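Local structure of digeranylgeranylglycerophospholipid reductase (Sulfolobus acidocaldarius, 4OPC) at residues S432-G435 / S436-R439; D361-N364 / Y365-K369; D256-K259 / S260-L263. The protein reduces the double bonds of the geranylgeranyl chains of archaeal membrane lipid precursors, using FAD, to give saturated archaeols. All coordinates share one frame; numbering follows the deposited sequence.

Contact 1. Residues S432-G435 / S436-R439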
# COMPACT_ATOMS: atom_id res chain seq x y z
N SER A 432 -17.95 -19.00 -5.17
CA SER A 432 -19.38 -19.00 -5.48
C SER A 432 -20.13 -17.95 -4.67
O SER A 432 -21.21 -17.53 -5.06
CB SER A 432 -19.98 -20.39 -5.25
OG SER A 432 -19.83 -20.79 -3.90
N SER A 433 -19.54 -17.52 -3.56
CA SER A 433 -20.19 -16.55 -2.68
C SER A 433 -19.61 -15.14 -2.81
O SER A 433 -20.01 -14.23 -2.08
CB SER A 433 -20.07 -16.99 -1.21
OG SER A 433 -20.66 -18.27 -1.03
N LEU A 434 -18.68 -14.94 -3.74
CA LEU A 434 -18.02 -13.65 -3.87
C LEU A 434 -18.98 -12.54 -4.26
O LEU A 434 -18.94 -11.45 -3.69
CB LEU A 434 -16.89 -13.72 -4.90
CG LEU A 434 -16.11 -12.43 -5.12
CD1 LEU A 434 -15.33 -12.05 -3.87
CD2 LEU A 434 -15.19 -12.57 -6.32
N GLY A 435 -19.85 -12.81 -5.22
CA GLY A 435 -20.75 -11.80 -5.74
C GLY A 435 -21.70 -11.23 -4.70
O GLY A 435 -21.82 -10.00 -4.55
N SER A 436 -22.38 -12.10 -3.97
CA SER A 436 -23.34 -11.63 -2.98
C SER A 436 -22.63 -10.87 -1.85
O SER A 436 -23.14 -9.87 -1.36
CB SER A 436 -24.19 -12.78 -2.42
OG SER A 436 -23.38 -13.78 -1.83
N TRP A 437 -21.45 -11.33 -1.47
CA TRP A 437 -20.66 -10.66 -0.44
C TRP A 437 -20.19 -9.29 -0.92
O TRP A 437 -20.33 -8.29 -0.19
CB TRP A 437 -19.48 -11.54 -0.04
CG TRP A 437 -18.51 -10.90 0.90
CD1 TRP A 437 -18.59 -10.87 2.27
CD2 TRP A 437 -17.32 -10.20 0.55
NE1 TRP A 437 -17.51 -10.19 2.78
CE2 TRP A 437 -16.72 -9.77 1.75
CE3 TRP A 437 -16.69 -9.91 -0.66
CZ2 TRP A 437 -15.52 -9.05 1.77
CZ3 TRP A 437 -15.51 -9.19 -0.64
CH2 TRP A 437 -14.93 -8.77 0.57
N ARG A 438 -19.66 -9.23 -2.14
CA ARG A 438 -19.23 -7.97 -2.73
C ARG A 438 -20.36 -6.94 -2.75
O ARG A 438 -20.14 -5.76 -2.47
CB ARG A 438 -18.68 -8.21 -4.14
CG ARG A 438 -18.22 -6.96 -4.88
CD ARG A 438 -17.65 -7.32 -6.26
NE ARG A 438 -18.66 -8.00 -7.07
CZ ARG A 438 -18.46 -9.12 -7.76
NH1 ARG A 438 -17.27 -9.72 -7.76
NH2 ARG A 438 -19.45 -9.64 -8.46
N ARG A 439 -21.57 -7.38 -3.09
CA ARG A 439 -22.70 -6.46 -3.14
C ARG A 439 -23.03 -5.93 -1.74
O ARG A 439 -23.38 -4.76 -1.59
CB ARG A 439 -23.91 -7.11 -3.81
CG ARG A 439 -23.69 -7.39 -5.30
CD ARG A 439 -24.94 -7.88 -6.00
NE ARG A 439 -25.29 -9.26 -5.65
CZ ARG A 439 -24.82 -10.33 -6.29
NH1 ARG A 439 -23.98 -10.19 -7.31
NH2 ARG A 439 -25.19 -11.55 -5.91
O HOH W 1 -22.48 -14.84 -5.11
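The guanidinium group of Arg-438 lays one face over Gly-435 in the first turn of helix 434-452, the last helix of the chain; CA of Gly-435 stands 3.7 Å above the guanidinium plane, offset toward its rim. Beside it, one face of the Arg-439 guanidinium lies over O of Gly-435, though Arg-439 has two conformers and this cover is doubtful. At the edge of the Trp-437 indole, near its plane, lies O of Leu-434; CD1 of Leu-434 is 4.1 Å from CE3 of Trp-437. Leu-434 also meets the Arg-438 group obliquely, its CD2 lying 3.8 Å from NH1 of Arg-438. It therefore touches the indole with one methyl and the guanidinium with the other. The chain of Arg-438 is extended as far as CD and then bends (chi3 60°), which folds the charged end back over the start of the helix.

The indole is buried, its NE1 hydrogen-bonded to O of Leu-423, and it meets the rings of Tyr-424 and Tyr-427 edge to face. The main-chain bonds begin with Trp-437 N to Ser-433 O at 3.3 Å. The next, Arg-438 N to Leu-434 O, is shorter at 2.8 Å. One water spans the opening turn, donating to O of Ser-432 and accepting from N of Ser-436, each 3.0 Å away.

Contact 2. Residues D361-N364 / Y365-K369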
# COMPACT_ATOMS: atom_id res chain seq x y z
N ASP A 361 -10.38 23.40 10.39
CA ASP A 361 -10.90 23.81 11.70
C ASP A 361 -11.30 22.58 12.51
O ASP A 361 -11.06 22.54 13.72
CB ASP A 361 -12.10 24.76 11.56
CG ASP A 361 -11.69 26.16 11.12
OD1 ASP A 361 -10.50 26.53 11.26
OD2 ASP A 361 -12.58 26.90 10.64
N ASP A 362 -11.90 21.60 11.85
CA ASP A 362 -12.29 20.35 12.52
C ASP A 362 -11.09 19.62 13.10
O ASP A 362 -11.13 19.14 14.24
CB ASP A 362 -12.98 19.38 11.56
CG ASP A 362 -14.33 19.84 11.10
OD1 ASP A 362 -15.02 20.57 11.84
OD2 ASP A 362 -14.73 19.39 10.00
N ILE A 363 -10.04 19.50 12.30
CA ILE A 363 -8.85 18.77 12.71
C ILE A 363 -8.10 19.52 13.82
O ILE A 363 -7.70 18.92 14.82
CB ILE A 363 -7.95 18.50 11.51
CG1 ILE A 363 -8.74 17.72 10.46
CG2 ILE A 363 -6.70 17.72 11.95
CD1 ILE A 363 -8.15 17.76 9.05
N ASN A 364 -7.94 20.83 13.66
CA ASN A 364 -7.34 21.64 14.72
C ASN A 364 -8.07 21.49 16.04
O ASN A 364 -7.45 21.33 17.09
CB ASN A 364 -7.32 23.12 14.33
CG ASN A 364 -6.29 23.43 13.26
OD1 ASN A 364 -5.25 22.77 13.18
ND2 ASN A 364 -6.55 24.44 12.45
N TYR A 365 -9.40 21.57 15.99
CA TYR A 365 -10.22 21.47 17.19
C TYR A 365 -10.12 20.09 17.82
O TYR A 365 -9.91 19.97 19.03
CB TYR A 365 -11.67 21.78 16.83
CG TYR A 365 -12.60 21.83 18.00
CD1 TYR A 365 -12.70 22.97 18.78
CD2 TYR A 365 -13.40 20.74 18.32
CE1 TYR A 365 -13.58 23.03 19.85
CE2 TYR A 365 -14.28 20.79 19.39
CZ TYR A 365 -14.36 21.93 20.14
OH TYR A 365 -15.23 21.98 21.21
N GLY A 366 -10.30 19.06 17.01
CA GLY A 366 -10.28 17.69 17.50
C GLY A 366 -8.94 17.32 18.10
O GLY A 366 -8.88 16.66 19.14
N MET A 367 -7.85 17.75 17.47
CA MET A 367 -6.52 17.46 18.02
C MET A 367 -6.25 18.25 19.29
O MET A 367 -5.76 17.69 20.28
CB MET A 367 -5.44 17.70 16.97
CG MET A 367 -5.50 16.69 15.84
SD MET A 367 -4.14 16.78 14.67
CE MET A 367 -2.77 16.29 15.72
N LYS A 368 -6.57 19.54 19.29
CA LYS A 368 -6.32 20.36 20.47
C LYS A 368 -7.13 19.89 21.67
O LYS A 368 -6.62 19.88 22.80
CB LYS A 368 -6.60 21.84 20.19
CG LYS A 368 -6.44 22.73 21.42
CD LYS A 368 -6.37 24.20 21.05
CE LYS A 368 -5.06 24.53 20.36
NZ LYS A 368 -4.97 25.99 20.04
N LYS A 369 -8.38 19.50 21.43
CA LYS A 369 -9.27 19.08 22.51
C LYS A 369 -9.08 17.61 22.89
O LYS A 369 -9.78 17.12 23.78
CB LYS A 369 -10.73 19.31 22.14
CG LYS A 369 -11.11 20.76 21.89
CD LYS A 369 -11.35 21.52 23.19
CE LYS A 369 -11.81 22.94 22.91
NZ LYS A 369 -12.08 23.71 24.15
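Met-367 runs along Ile-363, one helical turn before it, the two side chains lying abreast and pointing the same way. Its CB rests 3.3 Å from O of Ile-363, the carbonyl that also receives N of Met-367 at 2.9 Å. CG stays as close to that oxygen, and near CG2 of Ile-363, because chi1 of -69° keeps it beside the backbone N. SD then reaches CG2 of Ile-363 at 3.9 Å, the apolar contact of the pair. A last bend (chi3 66°) turns CE off the methyl, and the side chain comes within about 4 Å, between nearest atoms, of a bound phospholipid.

Another flank of the helix carries Tyr-365, whose ring has CG of Lys-369 3.8 Å above its plane and over its centre. The polar side chains fasten the helix to its surroundings: Asp-362 OD1 forms a salt bridge with Arg-403 and a hydrogen bond with Ser-405, while Asn-364 OD1 takes the amide of Asp-83 and Lys-368 NZ reaches Gln-85. Regular bonds four residues apart, such as Gly-366 N to Asp-362 O at 2.9 Å, run through the whole segment. The pairing of Ile-363 with Met-367 is the i to i+4 side-chain contact of an alpha helix, here on the short helix 360-368, with Met-367 brought close to the lipid.

Contact 3. Residues D256-K259 / S260-L263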
# COMPACT_ATOMS: atom_id res chain seq x y z
N ASP A 256 14.38 24.19 6.09
CA ASP A 256 15.79 23.91 6.33
C ASP A 256 16.52 23.24 5.17
O ASP A 256 17.74 23.08 5.23
CB ASP A 256 15.95 23.04 7.58
CG ASP A 256 15.12 21.76 7.52
OD1 ASP A 256 13.95 21.80 7.06
OD2 ASP A 256 15.63 20.70 7.95
N VAL A 257 15.81 22.85 4.12
CA VAL A 257 16.45 22.08 3.05
C VAL A 257 17.30 22.95 2.14
O VAL A 257 17.03 24.13 1.95
CB VAL A 257 15.45 21.29 2.19
CG1 VAL A 257 14.80 20.19 3.02
CG2 VAL A 257 14.40 22.21 1.58
N ASP A 258 18.33 22.35 1.57
CA ASP A 258 19.16 23.01 0.59
C ASP A 258 18.63 22.60 -0.79
O ASP A 258 18.87 21.48 -1.25
CB ASP A 258 20.60 22.58 0.76
CG ASP A 258 21.56 23.36 -0.11
OD1 ASP A 258 21.12 23.87 -1.16
OD2 ASP A 258 22.74 23.48 0.27
N LYS A 259 17.91 23.51 -1.44
CA LYS A 259 17.27 23.21 -2.72
C LYS A 259 18.26 23.06 -3.88
O LYS A 259 17.86 22.76 -5.01
CB LYS A 259 16.19 24.24 -3.05
CG LYS A 259 14.93 24.09 -2.20
CD LYS A 259 13.77 24.88 -2.79
CE LYS A 259 13.61 26.22 -2.10
NZ LYS A 259 13.13 26.03 -0.71
N SER A 260 19.54 23.28 -3.60
CA SER A 260 20.58 23.03 -4.59
C SER A 260 21.20 21.64 -4.42
O SER A 260 21.98 21.21 -5.27
CB SER A 260 21.67 24.10 -4.52
OG SER A 260 22.59 23.84 -3.47
N LYS A 261 20.84 20.94 -3.34
CA LYS A 261 21.41 19.62 -3.08
C LYS A 261 20.33 18.53 -3.01
O LYS A 261 20.07 17.93 -1.97
CB LYS A 261 22.29 19.63 -1.83
CG LYS A 261 23.49 20.56 -1.96
CD LYS A 261 24.23 20.34 -3.29
CE LYS A 261 25.47 21.22 -3.42
NZ LYS A 261 25.17 22.67 -3.46
N LEU A 262 19.73 18.30 -4.16
CA LEU A 262 18.70 17.29 -4.30
C LEU A 262 19.31 15.94 -4.72
O LEU A 262 20.19 15.88 -5.60
CB LEU A 262 17.68 17.79 -5.31
CG LEU A 262 16.45 16.94 -5.59
CD1 LEU A 262 15.26 17.85 -5.86
CD2 LEU A 262 16.71 16.02 -6.76
N LEU A 263 18.88 14.85 -4.08
CA LEU A 263 19.39 13.51 -4.40
C LEU A 263 18.43 12.71 -5.30
O LEU A 263 18.88 11.87 -6.08
CB LEU A 263 19.70 12.70 -3.14
CG LEU A 263 20.94 13.04 -2.29
CD1 LEU A 263 20.69 14.19 -1.36
CD2 LEU A 263 21.37 11.81 -1.50
O HOH W 2 24.85 24.04 -1.46
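Asp-258 turns its carboxylate toward Ser-260, and both donors of the serine close on a single oxygen. OG of Ser-260 donates a hydrogen bond to OD1 of Asp-258 at 2.7 Å, arriving on the syn side and 35° out of the carboxylate plane. N of Ser-260 reaches the same OD1 at 3.0 Å from the anti side, 27° out of plane. Both donors come from the same face of the carboxylate, so OD1 is gripped twice, while OD2 accepts a hydrogen bond from a water at 2.8 Å. The serine can do this because its OG sits between the backbone N and the carbonyl carbon (chi1 81°), next to its own amide.

The bond from the Ser-260 amide to OD1 makes an Asx turn, set on a type I beta turn from Asp-258 to Lys-261 that is closed by Lys-261 N to Asp-258 O at 2.9 Å. Were Asp-258 replaced, an alanine here would probably leave the hydroxyl and amide of Ser-260 without their shared acceptor and the serine side chain freer to turn.

In the conformer given, Lys-261 lies alongside Asp-258 and points the same way, CG passing 3.7 Å from OD2 of Asp-258. Its ammonium remains beyond salt-bridge range of OD2, and since Lys-261 has two conformers the bond from NZ to OG of Ser-260 is doubtful. Lys-259 heads off the other way, to a salt bridge with Asp-251 of helix 242-253. The backbones of Asp-258 and Lys-261 are both hydrogen-bonded to Leu-192 of strand 183-193, on the way into strand 261-271.

In the fold
Along the chain contact 3 comes first, then contact 2 and contact 1, without overlap, and no helix or strand is shared. Contact 3 leads into strand 261-271, an outermost strand of the eight-stranded mixed sheet. Contact 2, its centre 33 Å away, lies on helix 360-368, tied to the loop between strands 70-80 and 87-97 of that same sheet. Contact 1 begins helix 434-452. Its centre is 40 Å from that of contact 2 and 51 Å from that of contact 3, which lies on the opposite side of the chain's centre. The three thus mark separate peripheral parts of the monomer, and contact 2 comes close to the bound phospholipid through Met-367.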